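Local coordinates for glucose-6-phosphate isomerase (Plasmodium falciparum, PDB 3QKI), which probably interconverts glucose 6-phosphate and fructose 6-phosphate, an early step of glycolysis that is reversed in gluconeogenesis, at residues N49-N52 / R53-L57; Q71-E75 / K76-K80; Y212-D215 / N216-N219. One frame throughout, in Å; residues are numbered along the deposited sequence.

Interaction 1: N49-N52 / R53-L57; sequences NDKN and RSESL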
ATOM      1  N   ASN A  49      10.264  24.660  21.399  1.00 17.12           N
ATOM      2  CA  ASN A  49      10.380  26.063  21.807  1.00 18.19           C
ATOM      3  C   ASN A  49      11.854  26.504  21.827  1.00 24.67           C
ATOM      4  O   ASN A  49      12.151  27.694  21.952  1.00 26.26           O
ATOM      5  CB  ASN A  49       9.705  26.298  23.157  1.00 18.29           C
ATOM      6  CG  ASN A  49       8.202  26.225  23.055  1.00 32.65           C
ATOM      7  OD1 ASN A  49       7.599  26.609  22.040  1.00 23.59           O
ATOM      8  ND2 ASN A  49       7.564  25.679  24.079  1.00 25.78           N
ATOM      9  N   ASP A  50      12.773  25.552  21.639  1.00 20.92           N
ATOM     10  CA  ASP A  50      14.206  25.831  21.634  1.00 19.34           C
ATOM     11  C   ASP A  50      14.655  26.053  20.194  1.00 22.59           C
ATOM     12  O   ASP A  50      14.818  25.091  19.437  1.00 21.35           O
ATOM     13  CB  ASP A  50      14.959  24.674  22.320  1.00 20.42           C
ATOM     14  CG  ASP A  50      16.472  24.843  22.505  1.00 27.81           C
ATOM     15  OD1 ASP A  50      17.064  24.057  23.284  1.00 26.31           O
ATOM     16  OD2 ASP A  50      17.070  25.727  21.834  1.00 27.57           O
ATOM     17  N   LYS A  51      14.857  27.334  19.814  1.00 19.44           N
ATOM     18  CA  LYS A  51      15.290  27.703  18.463  1.00 20.03           C
ATOM     19  C   LYS A  51      16.680  27.124  18.126  1.00 26.48           C
ATOM     20  O   LYS A  51      16.917  26.751  16.974  1.00 28.21           O
ATOM     21  CB  LYS A  51      15.269  29.222  18.248  1.00 21.67           C
ATOM     22  CG  LYS A  51      15.451  29.633  16.800  1.00 36.09           C
ATOM     23  CD  LYS A  51      15.594  31.142  16.614  1.00 49.29           C
ATOM     24  CE  LYS A  51      15.718  31.485  15.150  1.00 64.83           C
ATOM     25  NZ  LYS A  51      15.430  32.920  14.895  1.00 77.91           N
ATOM     26  N   ASN A  52      17.574  27.046  19.118  1.00 22.39           N
ATOM     27  CA  ASN A  52      18.903  26.506  18.908  1.00 22.47           C
ATOM     28  C   ASN A  52      18.852  25.037  18.516  1.00 23.90           C
ATOM     29  O   ASN A  52      19.539  24.627  17.579  1.00 23.80           O
ATOM     30  CB  ASN A  52      19.805  26.699  20.112  1.00 26.44           C
ATOM     31  CG  ASN A  52      21.188  26.426  19.657  1.00 68.19           C
ATOM     32  OD1 ASN A  52      21.652  27.026  18.671  1.00 71.34           O
ATOM     33  ND2 ASN A  52      21.780  25.359  20.190  1.00 62.10           N
ATOM     34  N   ARG A  53      18.021  24.258  19.217  1.00 19.89           N
ATOM     35  CA  ARG A  53      17.847  22.833  18.919  1.00 18.82           C
ATOM     36  C   ARG A  53      17.279  22.666  17.502  1.00 21.72           C
ATOM     37  O   ARG A  53      17.798  21.851  16.729  1.00 20.98           O
ATOM     38  CB  ARG A  53      16.965  22.168  19.977  1.00 14.93           C
ATOM     39  CG  ARG A  53      16.833  20.675  19.775  1.00 14.39           C
ATOM     40  CD  ARG A  53      15.836  20.091  20.715  1.00 12.49           C
ATOM     41  NE  ARG A  53      15.483  18.701  20.370  1.00 18.81           N
ATOM     42  CZ  ARG A  53      14.493  18.345  19.556  1.00 24.76           C
ATOM     43  NH1 ARG A  53      13.783  19.265  18.926  1.00 15.95           N
ATOM     44  NH2 ARG A  53      14.234  17.061  19.337  1.00 14.26           N
ATOM     45  N   SER A  54      16.262  23.481  17.150  1.00 17.72           N
ATOM     46  CA  SER A  54      15.616  23.445  15.831  1.00 17.92           C
ATOM     47  C   SER A  54      16.625  23.727  14.734  1.00 23.78           C
ATOM     48  O   SER A  54      16.674  22.984  13.750  1.00 21.63           O
ATOM     49  CB  SER A  54      14.440  24.416  15.751  1.00 18.99           C
ATOM     50  OG  SER A  54      13.409  23.953  16.609  1.00 30.91           O
ATOM     51  N   GLU A  55      17.489  24.743  14.940  1.00 21.38           N
ATOM     52  CA  GLU A  55      18.534  25.094  13.981  1.00 20.77           C
ATOM     53  C   GLU A  55      19.560  23.979  13.812  1.00 23.92           C
ATOM     54  O   GLU A  55      20.049  23.773  12.708  1.00 23.77           O
ATOM     55  CB  GLU A  55      19.191  26.424  14.366  1.00 22.23           C
ATOM     56  CG  GLU A  55      18.334  27.625  14.014  1.00 29.86           C
ATOM     57  CD  GLU A  55      18.927  28.981  14.366  1.00 55.19           C
ATOM     58  OE1 GLU A  55      18.457  29.988  13.787  1.00 59.08           O
ATOM     59  OE2 GLU A  55      19.843  29.048  15.218  1.00 45.31           O
ATOM     60  N   SER A  56      19.850  23.238  14.892  1.00 20.21           N
ATOM     61  CA  SER A  56      20.778  22.109  14.864  1.00 20.27           C
ATOM     62  C   SER A  56      20.168  20.872  14.191  1.00 20.05           C
ATOM     63  O   SER A  56      20.909  20.108  13.583  1.00 20.09           O
ATOM     64  CB  SER A  56      21.193  21.717  16.281  1.00 24.82           C
ATOM     65  OG  SER A  56      22.008  22.718  16.864  1.00 40.62           O
ATOM     66  N   LEU A  57      18.854  20.654  14.339  1.00 16.66           N
ATOM     67  CA  LEU A  57      18.174  19.441  13.831  1.00 16.19           C
ATOM     68  C   LEU A  57      17.524  19.585  12.472  1.00 21.36           C
ATOM     69  O   LEU A  57      16.895  18.645  11.972  1.00 21.40           O
ATOM     70  CB  LEU A  57      17.189  18.852  14.872  1.00 16.01           C
ATOM     71  CG  LEU A  57      17.747  18.512  16.269  1.00 19.49           C
ATOM     72  CD1 LEU A  57      16.809  17.610  17.028  1.00 16.71           C
ATOM     73  CD2 LEU A  57      19.084  17.857  16.192  1.00 22.79           C
TER
HETATM   74  O   HOH W   1      13.603  22.116  18.599  1.00 18.25           O
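Asp50 caps the N terminus of helix 51-57: its OD2 accepts the N-H of Arg53 at 3.1 Å. The donor stands well above the carboxylate plane. Asp50 CG lies anti to the backbone N (chi1 -175°), which swings the carboxylate back beside the first turn, while Ser54 N, one residue on, bonds to Asp50 O at 3.1 Å. From its CB, which rests 3.7 Å from Asp50 CG, the Arg53 side chain leaves the cap as an extended chain as far as NE. The guanidinium then lies with one face over Leu57, whose CD1 sits 3.4 Å above the plane. At the group's edge, NH1 donates in plane to a water at 2.9 Å. That water also bonds to Ser54 OG at 2.7 Å, tying the arginine tip back to the first turn. NH1 further reaches Ser69 O and NH2 reaches Tyr73 O, and Tyr47 adds a cation-pi contact, so the buried charge has several partners. Ser54 OG bonds to Ser586 of the second subunit. Helix 51-57 thus sits between the partner chain and helix 75-87, with Arg53 reaching the end of strand 64-70.

Interaction 2: Q71-E75 / K76-K80; sequences QRYSE and KTLNK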
ATOM      1  N   GLN A  71      11.775  14.571  16.804  1.00 17.51           N
ATOM      2  CA  GLN A  71      12.276  13.273  17.249  1.00 16.50           C
ATOM      3  C   GLN A  71      12.611  13.412  18.724  1.00 19.40           C
ATOM      4  O   GLN A  71      13.036  14.480  19.176  1.00 18.76           O
ATOM      5  CB  GLN A  71      13.498  12.796  16.420  1.00 16.70           C
ATOM      6  CG  GLN A  71      13.176  12.553  14.945  1.00 16.34           C
ATOM      7  CD  GLN A  71      12.256  11.378  14.694  1.00 14.91           C
ATOM      8  OE1 GLN A  71      12.136  10.444  15.491  1.00 16.99           O
ATOM      9  NE2 GLN A  71      11.616  11.385  13.561  1.00 10.12           N
ATOM     10  N   ARG A  72      12.413  12.345  19.475  1.00 16.03           N
ATOM     11  CA  ARG A  72      12.573  12.336  20.930  1.00 15.53           C
ATOM     12  C   ARG A  72      14.016  12.280  21.450  1.00 18.18           C
ATOM     13  O   ARG A  72      14.403  11.379  22.191  1.00 17.41           O
ATOM     14  CB  ARG A  72      11.642  11.288  21.578  1.00 14.00           C
ATOM     15  CG  ARG A  72      10.177  11.464  21.183  1.00 15.47           C
ATOM     16  CD  ARG A  72       9.259  10.666  22.075  1.00 12.63           C
ATOM     17  NE  ARG A  72       9.177  11.279  23.403  1.00 18.50           N
ATOM     18  CZ  ARG A  72       8.566  10.742  24.455  1.00 27.41           C
ATOM     19  NH1 ARG A  72       7.978   9.563  24.358  1.00 17.91           N
ATOM     20  NH2 ARG A  72       8.538  11.389  25.614  1.00 21.09           N
ATOM     21  N   TYR A  73      14.800  13.274  21.072  1.00 15.39           N
ATOM     22  CA  TYR A  73      16.171  13.422  21.530  1.00 14.76           C
ATOM     23  C   TYR A  73      16.593  14.860  21.648  1.00 18.42           C
ATOM     24  O   TYR A  73      16.176  15.709  20.855  1.00 18.88           O
ATOM     25  CB  TYR A  73      17.209  12.614  20.683  1.00 13.66           C
ATOM     26  CG  TYR A  73      17.068  12.633  19.166  1.00 14.16           C
ATOM     27  CD1 TYR A  73      17.022  11.443  18.437  1.00 14.61           C
ATOM     28  CD2 TYR A  73      17.149  13.828  18.452  1.00 14.81           C
ATOM     29  CE1 TYR A  73      16.941  11.447  17.050  1.00 12.40           C
ATOM     30  CE2 TYR A  73      17.054  13.847  17.065  1.00 15.67           C
ATOM     31  CZ  TYR A  73      16.971  12.651  16.368  1.00 17.37           C
ATOM     32  OH  TYR A  73      16.894  12.649  15.006  1.00 12.88           O
ATOM     33  N   SER A  74      17.470  15.116  22.612  1.00 16.13           N
ATOM     34  CA  SER A  74      18.126  16.403  22.781  1.00 16.90           C
ATOM     35  C   SER A  74      19.322  16.372  21.801  1.00 23.41           C
ATOM     36  O   SER A  74      19.634  15.308  21.240  1.00 21.77           O
ATOM     37  CB  SER A  74      18.642  16.532  24.208  1.00 18.72           C
ATOM     38  OG  SER A  74      19.693  15.607  24.446  1.00 24.57           O
ATOM     39  N   GLU A  75      20.023  17.504  21.617  1.00 21.86           N
ATOM     40  CA  GLU A  75      21.222  17.518  20.777  1.00 22.33           C
ATOM     41  C   GLU A  75      22.293  16.585  21.374  1.00 26.88           C
ATOM     42  O   GLU A  75      23.047  15.953  20.630  1.00 28.31           O
ATOM     43  CB  GLU A  75      21.791  18.926  20.635  1.00 23.56           C
ATOM     44  CG  GLU A  75      20.886  19.867  19.890  1.00 32.75           C
ATOM     45  CD  GLU A  75      21.076  21.319  20.282  1.00 52.37           C
ATOM     46  OE1 GLU A  75      20.372  21.794  21.207  1.00 31.20           O
ATOM     47  OE2 GLU A  75      21.954  21.973  19.673  1.00 41.28           O
ATOM     48  N   LYS A  76      22.330  16.474  22.708  1.00 22.51           N
ATOM     49  CA  LYS A  76      23.252  15.597  23.442  1.00 22.00           C
ATOM     50  C   LYS A  76      23.000  14.121  23.118  1.00 22.01           C
ATOM     51  O   LYS A  76      23.952  13.359  22.953  1.00 20.10           O
ATOM     52  CB  LYS A  76      23.084  15.811  24.950  1.00 25.32           C
ATOM     53  CG  LYS A  76      24.387  15.956  25.694  1.00 44.71           C
ATOM     54  CD  LYS A  76      24.752  17.437  25.779  1.00 55.75           C
ATOM     55  CE  LYS A  76      25.220  17.827  27.154  1.00 69.07           C
ATOM     56  NZ  LYS A  76      25.112  19.291  27.384  1.00 81.22           N
ATOM     57  N   THR A  77      21.711  13.712  23.051  1.00 17.93           N
ATOM     58  CA  THR A  77      21.358  12.318  22.717  1.00 16.25           C
ATOM     59  C   THR A  77      21.680  12.015  21.242  1.00 17.82           C
ATOM     60  O   THR A  77      22.149  10.920  20.931  1.00 15.97           O
ATOM     61  CB  THR A  77      19.938  11.973  23.148  1.00 18.69           C
ATOM     62  OG1 THR A  77      19.825  12.201  24.550  1.00 17.49           O
ATOM     63  CG2 THR A  77      19.560  10.503  22.844  1.00 16.46           C
ATOM     64  N   LEU A  78      21.488  12.997  20.348  1.00 17.10           N
ATOM     65  CA  LEU A  78      21.831  12.783  18.943  1.00 18.22           C
ATOM     66  C   LEU A  78      23.350  12.645  18.805  1.00 22.32           C
ATOM     67  O   LEU A  78      23.809  11.835  18.019  1.00 22.31           O
ATOM     68  CB  LEU A  78      21.264  13.895  18.034  1.00 18.60           C
ATOM     69  CG  LEU A  78      21.412  13.671  16.516  1.00 22.75           C
ATOM     70  CD1 LEU A  78      20.804  12.348  16.074  1.00 22.07           C
ATOM     71  CD2 LEU A  78      20.844  14.836  15.736  1.00 23.70           C
ATOM     72  N   ASN A  79      24.130  13.398  19.609  1.00 20.27           N
ATOM     73  CA  ASN A  79      25.599  13.285  19.608  1.00 19.08           C
ATOM     74  C   ASN A  79      26.019  11.902  20.054  1.00 21.75           C
ATOM     75  O   ASN A  79      26.962  11.351  19.485  1.00 22.36           O
ATOM     76  CB  ASN A  79      26.250  14.372  20.468  1.00 21.53           C
ATOM     77  CG  ASN A  79      26.151  15.762  19.866  1.00 51.36           C
ATOM     78  OD1 ASN A  79      25.797  15.947  18.693  1.00 39.25           O
ATOM     79  ND2 ASN A  79      26.424  16.781  20.670  1.00 49.26           N
ATOM     80  N   LYS A  80      25.276  11.299  21.012  1.00 16.40           N
ATOM     81  CA  LYS A  80      25.570   9.941  21.464  1.00 15.42           C
ATOM     82  C   LYS A  80      25.273   8.937  20.354  1.00 19.89           C
ATOM     83  O   LYS A  80      26.014   7.961  20.206  1.00 17.01           O
ATOM     84  CB  LYS A  80      24.815   9.593  22.748  1.00 18.08           C
ATOM     85  CG  LYS A  80      25.189   8.237  23.361  1.00 22.07           C
ATOM     86  CD  LYS A  80      26.649   8.154  23.817  1.00 24.26           C
ATOM     87  CE  LYS A  80      27.082   9.238  24.798  1.00 26.04           C
ATOM     88  NZ  LYS A  80      28.501   9.082  25.173  1.00 28.22           N
TER
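Asn79 N donates to Glu75 O at 3.0 Å, the shortest hydrogen bond linking 71-75 to 76-80. Leu78 N makes the equivalent bond to Ser74 O, and together they start the regular pattern of helix 75-87. Ahead of them Ser74 is the N-cap. Its OG lies between the backbone N and the carbonyl carbon (chi1 67°) and from there accepts the N-H of Thr77 at 3.1 Å, with an N-H...O angle of 156°. Lys76 CB packs alongside the same oxygen, 3.4 Å away.

Tyr73, just before the cap, lays its ring against Leu78, four residues beyond it. This pairing across the start of a helix is a hydrophobic staple, and it works here through a CH-pi contact: Leu78 CD1 stands over the ring, 4.1 Å from the centroid and 21° off the normal, displaced toward the CZ side. The opposite face is met by Gln71 CB, 3.5 Å above the plane, so the ring is held between the two residues. Nearer the backbone, Tyr73 CB touches Thr77 CB at 3.7 Å, which extends the apolar seam back toward the cap. The ring's polar end is fixed separately, its OH bonding to Thr363 of helix 356-371.

Glu39 adds a polar link from outside: its OE1 accepts from Ser74 N and also bonds to Thr77 OG1, so the last residue of helix 27-39 ties together the N-cap and the residue three places later. In a classical capping box the side chain at the Thr77 position would itself take the Ser74 N-H. On the other flank of the helix start, Glu75 OE2 bonds to Ser56 OG of helix 51-57, while Leu78 packs on Leu57.

Interaction 3: Y212-D215 / N216-N219; sequences YDQD and NVFN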
ATOM      1  N   TYR A 212      -2.312  15.258 -23.784  1.00 20.03           N
ATOM      2  CA  TYR A 212      -1.717  13.992 -23.358  1.00 19.83           C
ATOM      3  C   TYR A 212      -1.746  12.920 -24.465  1.00 27.64           C
ATOM      4  O   TYR A 212      -1.315  11.797 -24.244  1.00 30.17           O
ATOM      5  CB  TYR A 212      -2.330  13.509 -22.010  1.00 18.49           C
ATOM      6  CG  TYR A 212      -2.106  14.507 -20.880  1.00 18.15           C
ATOM      7  CD1 TYR A 212      -0.889  14.567 -20.200  1.00 19.33           C
ATOM      8  CD2 TYR A 212      -3.095  15.424 -20.524  1.00 18.62           C
ATOM      9  CE1 TYR A 212      -0.668  15.504 -19.190  1.00 21.48           C
ATOM     10  CE2 TYR A 212      -2.877  16.377 -19.525  1.00 18.13           C
ATOM     11  CZ  TYR A 212      -1.655  16.422 -18.872  1.00 23.73           C
ATOM     12  OH  TYR A 212      -1.422  17.348 -17.882  1.00 16.23           O
ATOM     13  N   ASP A 213      -2.237  13.279 -25.652  1.00 24.82           N
ATOM     14  CA  ASP A 213      -2.320  12.385 -26.803  1.00 25.97           C
ATOM     15  C   ASP A 213      -1.432  12.979 -27.886  1.00 27.87           C
ATOM     16  O   ASP A 213      -1.888  13.623 -28.824  1.00 28.13           O
ATOM     17  CB  ASP A 213      -3.788  12.185 -27.266  1.00 29.36           C
ATOM     18  CG  ASP A 213      -3.984  11.253 -28.451  1.00 52.07           C
ATOM     19  OD1 ASP A 213      -3.086  10.406 -28.703  1.00 53.99           O
ATOM     20  OD2 ASP A 213      -5.055  11.345 -29.109  1.00 62.70           O
ATOM     21  N   GLN A 214      -0.143  12.835 -27.689  1.00 22.94           N
ATOM     22  CA  GLN A 214       0.859  13.367 -28.598  1.00 21.41           C
ATOM     23  C   GLN A 214       2.071  12.422 -28.663  1.00 25.53           C
ATOM     24  O   GLN A 214       2.104  11.409 -27.956  1.00 22.92           O
ATOM     25  CB  GLN A 214       1.245  14.812 -28.219  1.00 21.72           C
ATOM     26  CG  GLN A 214       1.803  14.978 -26.803  1.00 22.69           C
ATOM     27  CD  GLN A 214       2.240  16.395 -26.574  1.00 39.61           C
ATOM     28  OE1 GLN A 214       3.252  16.842 -27.110  1.00 31.27           O
ATOM     29  NE2 GLN A 214       1.495  17.129 -25.765  1.00 34.84           N
ATOM     30  N   ASP A 215       3.034  12.720 -29.549  1.00 23.87           N
ATOM     31  CA  ASP A 215       4.256  11.928 -29.715  1.00 22.77           C
ATOM     32  C   ASP A 215       4.966  11.742 -28.390  1.00 24.63           C
ATOM     33  O   ASP A 215       5.021  12.653 -27.565  1.00 22.92           O
ATOM     34  CB  ASP A 215       5.245  12.665 -30.646  1.00 24.63           C
ATOM     35  CG  ASP A 215       4.975  12.566 -32.127  1.00 35.12           C
ATOM     36  OD1 ASP A 215       5.688  13.239 -32.900  1.00 37.56           O
ATOM     37  OD2 ASP A 215       4.061  11.792 -32.521  1.00 38.35           O
ATOM     38  N   ASN A 216       5.582  10.581 -28.228  1.00 23.50           N
ATOM     39  CA  ASN A 216       6.390  10.276 -27.047  1.00 23.16           C
ATOM     40  C   ASN A 216       5.696  10.353 -25.691  1.00 22.64           C
ATOM     41  O   ASN A 216       6.307  10.702 -24.678  1.00 18.78           O
ATOM     42  CB  ASN A 216       7.790  10.925 -27.102  1.00 27.77           C
ATOM     43  CG  ASN A 216       8.551  10.548 -28.351  1.00 37.73           C
ATOM     44  OD1 ASN A 216       8.409   9.450 -28.896  1.00 27.21           O
ATOM     45  ND2 ASN A 216       9.371  11.443 -28.835  1.00 29.30           N
ATOM     46  N   VAL A 217       4.395  10.009 -25.695  1.00 19.29           N
ATOM     47  CA  VAL A 217       3.596   9.788 -24.505  1.00 19.27           C
ATOM     48  C   VAL A 217       3.410   8.277 -24.565  1.00 21.91           C
ATOM     49  O   VAL A 217       2.524   7.778 -25.274  1.00 22.76           O
ATOM     50  CB  VAL A 217       2.245  10.540 -24.437  1.00 21.82           C
ATOM     51  CG1 VAL A 217       1.447  10.109 -23.212  1.00 21.52           C
ATOM     52  CG2 VAL A 217       2.463  12.038 -24.434  1.00 21.28           C
ATOM     53  N   PHE A 218       4.293   7.552 -23.892  1.00 16.96           N
ATOM     54  CA  PHE A 218       4.242   6.084 -23.906  1.00 16.79           C
ATOM     55  C   PHE A 218       3.291   5.518 -22.870  1.00 21.59           C
ATOM     56  O   PHE A 218       3.277   5.968 -21.716  1.00 23.05           O
ATOM     57  CB  PHE A 218       5.644   5.502 -23.720  1.00 18.78           C
ATOM     58  CG  PHE A 218       6.548   5.762 -24.899  1.00 20.88           C
ATOM     59  CD1 PHE A 218       6.661   4.832 -25.931  1.00 24.42           C
ATOM     60  CD2 PHE A 218       7.297   6.929 -24.979  1.00 21.71           C
ATOM     61  CE1 PHE A 218       7.511   5.070 -27.017  1.00 24.87           C
ATOM     62  CE2 PHE A 218       8.118   7.176 -26.076  1.00 24.25           C
ATOM     63  CZ  PHE A 218       8.230   6.243 -27.084  1.00 22.39           C
ATOM     64  N   ASN A 219       2.506   4.524 -23.270  1.00 18.31           N
ATOM     65  CA  ASN A 219       1.598   3.881 -22.340  1.00 17.34           C
ATOM     66  C   ASN A 219       2.400   2.739 -21.692  1.00 22.09           C
ATOM     67  O   ASN A 219       2.490   1.648 -22.240  1.00 19.55           O
ATOM     68  CB  ASN A 219       0.354   3.402 -23.074  1.00 13.96           C
ATOM     69  CG  ASN A 219      -0.703   2.751 -22.216  1.00 34.44           C
ATOM     70  OD1 ASN A 219      -0.583   2.607 -20.988  1.00 34.25           O
ATOM     71  ND2 ASN A 219      -1.764   2.322 -22.861  1.00 27.70           N
TER
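Gln214 to Val217 form a type II beta turn, with Asp215 at phi/psi -53/145° and Asn216 at a positive phi of 59°; the ends of the turn come together with Gln214 O 3.5 Å from Val217 N. Val217 fills the inner side. With CG1 anti to the backbone N, its two methyls divide the work: CG1 lies 3.4 Å from Tyr212 O, whereas CG2 meets the side chain of Gln214 at its CG, 3.8 Å away, the two side chains crossing at a slant. Gln214 then runs on extended, and its NE2 bonds to Asn211 O, three residues earlier in the chain. Asn216, at the corner, faces other parts of the chain: OD1 accepts from Lys165 NZ and ND2 donates to Arg154 O. Both ends of its amide are therefore satisfied, which fixes the flip of the group. Val217 also packs on Tyr193 and Leu197 of helix 179-197. Asparagine is well suited to the third position of a type II turn, where phi is positive, and here the turn leads into strand 219-223, the strand that completes a beta-alpha-beta crossover from strand 168-172 through helix 179-197.

How the interactions relate
From the N terminus the three contacts follow in series, none nesting within or crossing another, and each closes only a local turn of the backbone. Interaction 1 starts helix 51-57; the chain then passes through the antiparallel pair 58-61 and 64-70 before interaction 2 starts helix 75-87. These two helix starts lie with centres 12 Å apart and touch directly through Arg53 with Tyr73 and Ser56 with Glu75, so the helices on either end of the hairpin are joined. Interaction 3 comes much later, at the entry to edge strand 219-223 of the parallel five-stranded sheet, its nearest atoms about 35 Å from either of the others. Interactions 1 and 3 each also touch the second subunit.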